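YghZ aldo-keto reductase (Escherichia coli, PDB 3N6Q) probably reduces aldehydes and ketones with NADPH, as other members of the aldo-keto reductase family do on their TIM-barrel scaffold. Local coordinates at residues Tyr196-Leu199 with Asn200-Val203; Gly278-Met281 with Ala282-Ala285; Ile328-His331 with Ile332-Glu336. One frame throughout, in Å; residues are numbered along the deposited sequence. Where two conformers were deposited one is given.

Contact 1 (Tyr196-Leu199 with Asn200-Val203)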
# COMPACT_ATOMS: atom_id res chain seq x y z
N TYR B 196 -28.33 0.20 23.49
CA TYR B 196 -29.62 -0.47 23.12
C TYR B 196 -29.97 -1.46 24.20
O TYR B 196 -29.15 -2.30 24.58
CB TYR B 196 -29.42 -1.21 21.79
CG TYR B 196 -30.71 -1.77 21.22
CD1 TYR B 196 -31.95 -1.28 21.63
CD2 TYR B 196 -30.67 -2.85 20.34
CE1 TYR B 196 -33.15 -1.77 21.04
CE2 TYR B 196 -31.86 -3.39 19.82
CZ TYR B 196 -33.07 -2.83 20.15
OH TYR B 196 -34.24 -3.35 19.59
N ASN B 197 -31.14 -1.30 24.82
CA ASN B 197 -31.58 -2.24 25.83
C ASN B 197 -33.10 -2.08 26.00
O ASN B 197 -33.75 -1.27 25.31
CB ASN B 197 -30.86 -1.98 27.19
CG ASN B 197 -30.96 -0.51 27.66
OD1 ASN B 197 -32.03 -0.01 27.98
ND2 ASN B 197 -29.80 0.16 27.76
N LEU B 198 -33.63 -2.76 27.00
CA LEU B 198 -35.08 -2.76 27.15
C LEU B 198 -35.63 -1.36 27.40
O LEU B 198 -36.74 -1.05 26.97
CB LEU B 198 -35.48 -3.67 28.31
CG LEU B 198 -35.96 -5.07 27.98
CD1 LEU B 198 -36.28 -5.71 29.32
CD2 LEU B 198 -37.23 -5.03 27.14
N LEU B 199 -34.84 -0.50 28.05
CA LEU B 199 -35.28 0.81 28.48
C LEU B 199 -34.87 1.88 27.49
O LEU B 199 -35.21 3.03 27.67
CB LEU B 199 -34.67 1.17 29.85
CG LEU B 199 -34.92 0.05 30.86
CD1 LEU B 199 -34.46 0.55 32.20
CD2 LEU B 199 -36.42 -0.28 30.89
N ASN B 200 -34.09 1.51 26.48
CA ASN B 200 -33.56 2.53 25.56
C ASN B 200 -33.67 2.07 24.12
O ASN B 200 -32.83 1.29 23.63
CB ASN B 200 -32.12 2.93 25.92
CG ASN B 200 -31.59 4.01 24.98
OD1 ASN B 200 -32.29 4.43 24.06
ND2 ASN B 200 -30.36 4.39 25.16
N ARG B 201 -34.77 2.45 23.48
CA ARG B 201 -35.06 1.93 22.15
C ARG B 201 -34.94 2.94 21.05
O ARG B 201 -35.53 2.76 20.00
CB ARG B 201 -36.43 1.23 22.08
CG ARG B 201 -36.52 0.23 23.23
CD ARG B 201 -37.47 -0.81 22.94
NE ARG B 201 -37.89 -1.36 24.20
CZ ARG B 201 -39.02 -2.02 24.33
NH1 ARG B 201 -39.78 -2.19 23.24
NH2 ARG B 201 -39.34 -2.52 25.53
N TRP B 202 -34.00 3.86 21.19
CA TRP B 202 -33.70 4.81 20.14
C TRP B 202 -33.40 4.12 18.82
O TRP B 202 -33.83 4.58 17.76
CB TRP B 202 -32.58 5.82 20.55
CG TRP B 202 -31.13 5.41 20.31
CD1 TRP B 202 -30.23 4.97 21.26
CD2 TRP B 202 -30.39 5.48 19.07
NE1 TRP B 202 -29.01 4.74 20.68
CE2 TRP B 202 -29.07 5.05 19.35
CE3 TRP B 202 -30.70 5.88 17.76
CZ2 TRP B 202 -28.07 4.96 18.36
CZ3 TRP B 202 -29.70 5.82 16.77
CH2 TRP B 202 -28.39 5.38 17.09
N VAL B 203 -32.70 2.98 18.87
CA VAL B 203 -32.32 2.35 17.61
C VAL B 203 -33.57 1.88 16.83
O VAL B 203 -33.60 1.87 15.61
CB VAL B 203 -31.34 1.14 17.76
CG1 VAL B 203 -30.12 1.50 18.60
CG2 VAL B 203 -32.01 -0.00 18.28
O HOH W 1 -29.70 3.11 28.18
O HOH W 2 -36.82 3.95 24.88

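Contact 2 (Gly278-Met281 with Ala282-Ala285)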
# COMPACT_ATOMS: atom_id res chain seq x y z
N GLY B 278 -38.33 -18.34 34.38
CA GLY B 278 -37.17 -19.08 34.92
C GLY B 278 -35.81 -18.39 34.67
O GLY B 278 -34.76 -19.05 34.61
N GLN B 279 -35.86 -17.06 34.62
CA GLN B 279 -34.68 -16.19 34.31
C GLN B 279 -34.49 -15.20 35.42
O GLN B 279 -35.46 -14.78 36.07
CB GLN B 279 -34.90 -15.40 33.02
CG GLN B 279 -35.07 -16.29 31.77
CD GLN B 279 -34.91 -15.52 30.47
OE1 GLN B 279 -35.77 -14.72 30.07
NE2 GLN B 279 -33.83 -15.81 29.78
N SER B 280 -33.23 -14.75 35.59
CA SER B 280 -32.99 -13.53 36.35
C SER B 280 -33.43 -12.35 35.49
O SER B 280 -33.54 -12.45 34.28
CB SER B 280 -31.49 -13.33 36.67
OG SER B 280 -30.76 -13.27 35.45
N MET B 281 -33.53 -11.20 36.12
CA MET B 281 -33.80 -10.00 35.36
C MET B 281 -32.76 -9.74 34.26
O MET B 281 -33.12 -9.42 33.13
CB MET B 281 -33.96 -8.79 36.28
CG MET B 281 -34.24 -7.51 35.52
SD MET B 281 -35.86 -7.53 34.73
CE MET B 281 -35.48 -7.05 33.05
N ALA B 282 -31.48 -9.92 34.58
CA ALA B 282 -30.39 -9.69 33.58
C ALA B 282 -30.53 -10.66 32.40
O ALA B 282 -30.39 -10.28 31.24
CB ALA B 282 -29.00 -9.85 34.26
N GLN B 283 -30.82 -11.93 32.69
CA GLN B 283 -30.95 -12.90 31.62
C GLN B 283 -32.13 -12.50 30.74
O GLN B 283 -31.99 -12.54 29.51
CB GLN B 283 -31.17 -14.33 32.15
CG GLN B 283 -29.88 -14.92 32.77
CD GLN B 283 -30.14 -16.11 33.65
OE1 GLN B 283 -31.28 -16.34 34.09
NE2 GLN B 283 -29.07 -16.86 33.96
N MET B 284 -33.27 -12.12 31.33
CA MET B 284 -34.43 -11.72 30.47
C MET B 284 -34.06 -10.49 29.58
O MET B 284 -34.46 -10.40 28.42
CB MET B 284 -35.68 -11.37 31.26
CG MET B 284 -36.88 -11.09 30.22
SD MET B 284 -38.40 -10.84 31.22
CE MET B 284 -38.16 -9.13 31.80
N ALA B 285 -33.39 -9.51 30.18
CA ALA B 285 -32.94 -8.31 29.44
C ALA B 285 -32.04 -8.65 28.21
O ALA B 285 -32.23 -8.10 27.11
CB ALA B 285 -32.20 -7.31 30.45
O HOH W 3 -32.35 -19.07 33.30

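Contact 3 (Ile328-His331 with Ile332-Glu336)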
# COMPACT_ATOMS: atom_id res chain seq x y z
N ILE B 328 -44.30 -6.47 28.74
CA ILE B 328 -43.00 -5.82 29.03
C ILE B 328 -43.09 -4.32 28.68
O ILE B 328 -42.83 -3.46 29.52
CB ILE B 328 -41.87 -6.50 28.22
CG1 ILE B 328 -41.56 -7.86 28.89
CG2 ILE B 328 -40.56 -5.51 28.13
CD1 ILE B 328 -40.66 -8.80 28.04
N ASP B 329 -43.55 -4.00 27.47
CA ASP B 329 -43.68 -2.58 27.09
C ASP B 329 -44.63 -1.81 27.98
O ASP B 329 -44.41 -0.64 28.32
CB ASP B 329 -44.10 -2.42 25.64
CG ASP B 329 -43.01 -2.81 24.66
OD1 ASP B 329 -41.88 -3.16 25.12
OD2 ASP B 329 -43.29 -2.82 23.45
N GLN B 330 -45.76 -2.42 28.30
CA GLN B 330 -46.67 -1.75 29.20
C GLN B 330 -46.06 -1.40 30.58
O GLN B 330 -46.33 -0.31 31.11
CB GLN B 330 -47.96 -2.58 29.34
CG GLN B 330 -49.06 -1.87 30.16
CD GLN B 330 -49.73 -0.79 29.34
OE1 GLN B 330 -50.22 -1.06 28.23
NE2 GLN B 330 -49.69 0.45 29.84
N HIS B 331 -45.35 -2.33 31.23
CA HIS B 331 -44.71 -2.05 32.52
C HIS B 331 -43.73 -0.89 32.34
O HIS B 331 -43.61 -0.02 33.22
CB HIS B 331 -43.93 -3.25 33.06
CG HIS B 331 -44.79 -4.36 33.58
ND1 HIS B 331 -45.87 -4.13 34.41
CD2 HIS B 331 -44.74 -5.70 33.38
CE1 HIS B 331 -46.43 -5.29 34.72
NE2 HIS B 331 -45.74 -6.25 34.13
N ILE B 332 -43.08 -0.86 31.18
CA ILE B 332 -42.09 0.24 30.93
C ILE B 332 -42.76 1.61 30.83
O ILE B 332 -42.40 2.55 31.56
CB ILE B 332 -41.12 -0.06 29.77
CG1 ILE B 332 -40.18 -1.21 30.17
CG2 ILE B 332 -40.25 1.19 29.41
CD1 ILE B 332 -39.54 -1.93 28.95
N ALA B 333 -43.84 1.67 30.06
CA ALA B 333 -44.69 2.87 29.94
C ALA B 333 -45.28 3.28 31.30
O ALA B 333 -45.14 4.44 31.70
CB ALA B 333 -45.81 2.62 28.91
N ASP B 334 -45.90 2.33 32.02
CA ASP B 334 -46.50 2.62 33.33
C ASP B 334 -45.48 3.18 34.32
O ASP B 334 -45.85 3.96 35.22
CB ASP B 334 -47.12 1.38 33.98
CG ASP B 334 -48.37 0.89 33.27
OD1 ASP B 334 -48.91 1.56 32.36
OD2 ASP B 334 -48.81 -0.23 33.63
N GLY B 335 -44.25 2.67 34.27
CA GLY B 335 -43.25 3.08 35.25
C GLY B 335 -42.43 4.28 34.80
O GLY B 335 -41.50 4.67 35.49
N GLU B 336 -42.74 4.79 33.60
CA GLU B 336 -41.96 5.82 32.90
C GLU B 336 -40.48 5.51 32.78
O GLU B 336 -39.61 6.36 33.02
CB GLU B 336 -42.24 7.20 33.51
CG GLU B 336 -43.74 7.55 33.32
CD GLU B 336 -44.09 8.92 33.85
OE1 GLU B 336 -44.40 9.81 33.02
OE2 GLU B 336 -44.07 9.11 35.08
O HOH W 4 -47.42 -1.71 35.09

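Contact 1 (Tyr196-Leu199 with Asn200-Val203)
The phenol ring of Tyr-196 takes a methyl group of Val-203 on one face and a carbonyl at its edge. CG2 of Val-203 sits almost on the ring normal, 3.4 Å from the centroid of the Tyr-196 ring, a CH-pi contact that a beta-branched residue suits because it carries a methyl close to the backbone. At the rim and in plane, CD1 of Tyr-196 lies 3.4 Å from O of Asn-200. With CG anti to the backbone N (chi1 -172°), the tyrosine swings back over the loop that follows it. The second flat group, the guanidinium of Arg-201, turns its edge to the peptide of Leu-198: NE donates to O of Leu-198 over 3.0 Å, in the guanidinium plane but above the carbonyl plane, and NH2 adds a weaker bond to the same oxygen. NH2 also carries a salt bridge to Asp-329, so the planar group is held from two of its edges, one by the peptide and one by the aspartate. Between the two lies a type I turn, closed by N of Asn-200 on O of Asn-197 (3.0 Å). Asn-197 suits its first position: its OD1 takes the N-H of Leu-199 on a lone pair at 2.9 Å, an Asx turn, while its ND2 reaches O of Thr-223 and a water shared weakly with ND2 of Asn-200. The turn follows strand 191-193 and leads into helix 202-205, with Arg-201 as N-cap. Tyr-196 and Leu-198 rest on Trp-288 of helix 281-289, and Leu-199 on Ile-332 of helix 322-334.

Contact 2 (Gly278-Met281 with Ala282-Ala285)
Ser-280 and Gln-283 grip each other twice, each side chain taking the other's backbone N-H. OG of Ser-280 accepts from N of Gln-283 at 3.1 Å, and OE1 of Gln-283 accepts from N of Ser-280 at 2.9 Å, the latter nearly straight (165°) though the donor stands above the amide plane. This is a capping box at the start of helix 281-289. Serine suits the N-cap because its short side chain, with OG between backbone N and carbonyl carbon (chi1 59°), reaches the N-H three residues on; glutamine is long enough to reach back. Beside the box run the first helical bonds, Met-284 N to Ser-280 O and Ala-285 N to Met-281 O. On the apolar side, in the conformer given, CE of Met-281 lies 3.6 Å from CE of Met-284, a contact the second conformer of Met-281 may not share. Gln-279 lays its amide across the base of Met-284, OE1 being 3.3 Å from CA of Met-284. Further out, Arg-277 binds OE1 of Gln-279 and Ser-287 its NE2, fixing the turn of that amide. Glu-310 receives both cap residues, Ser-280 OG at its carboxylate and Gln-283 NE2 at its backbone carbonyl. Gly-278, with its positive phi, ends the preceding helix in a Schellman motif, and a water joins its O to Gln-283 OE1. Amide N-H groups that a helix start leaves without carbonyl partners are thus supplied with side-chain oxygens, while the carboxylate of Glu-310 near this end would probably be favoured by the helix dipole.

Contact 3 (Ile328-His331 with Ile332-Glu336)
Ile-328 and Ile-332 lie side by side one turn apart, pointing the same way, with CG2 of Ile-328 packed 3.8 Å from CD1 of Ile-332. This is the close, buried side of helix 322-334: Ile-328 also meets Leu-270 and Met-273 of helix 261-276 and Leu-198, and Ile-332 touches Arg-201, the salt-bridge partner of Asp-329. Branched aliphatic chains fill such a face without bringing in polar atoms. The exposed side, with Gln-330 and Asp-334, is looser and polar. Here NE2 of Gln-330 donates to OD1 of Asp-334 over 2.9 Å; the acceptor lies in the glutamine's amide plane, but the donor stands above the carboxylate, the two planes being 43° apart. The glutamine chain leaves with CG anti to N and bends at chi2 (77°), which folds its amide along the helix toward the aspartate. His-331 lies between the two sides, packed on Leu-269 and Met-273, with ND1 3.0 Å from a water in its ring plane. That water also donates a hydrogen bond to OD2 of Asp-334, so short that its exact length is doubtful. Regular i to i+4 bonds run through both sides, up to N of Gly-335 on O of His-331 (3.0 Å). Beyond it Glu-336 takes a positive phi, with two bonds back into the last turn, one of them from its N to O of Ala-333: a Schellman motif.

Along the chain the three contacts come in series, from the loop after strand 191-193 (contact 1), through the start of helix 281-289 (contact 2), to the end of helix 322-334 (contact 3). The centres of contacts 1 and 2 lie about 17 Å apart, as do the centres of contacts 2 and 3, whereas the centres of contacts 1 and 3 are about 13 Å apart. The turn at 196-203 touches both others: Leu-198 CD1 packs 4.2 Å from Ala-285 CA, and a salt bridge joins contacts 1 and 3. Contacts 2 and 3 do not touch, though helix 261-276 packs against both. A loop leaving a barrel strand is thereby tied to two later helices of the TIM barrel.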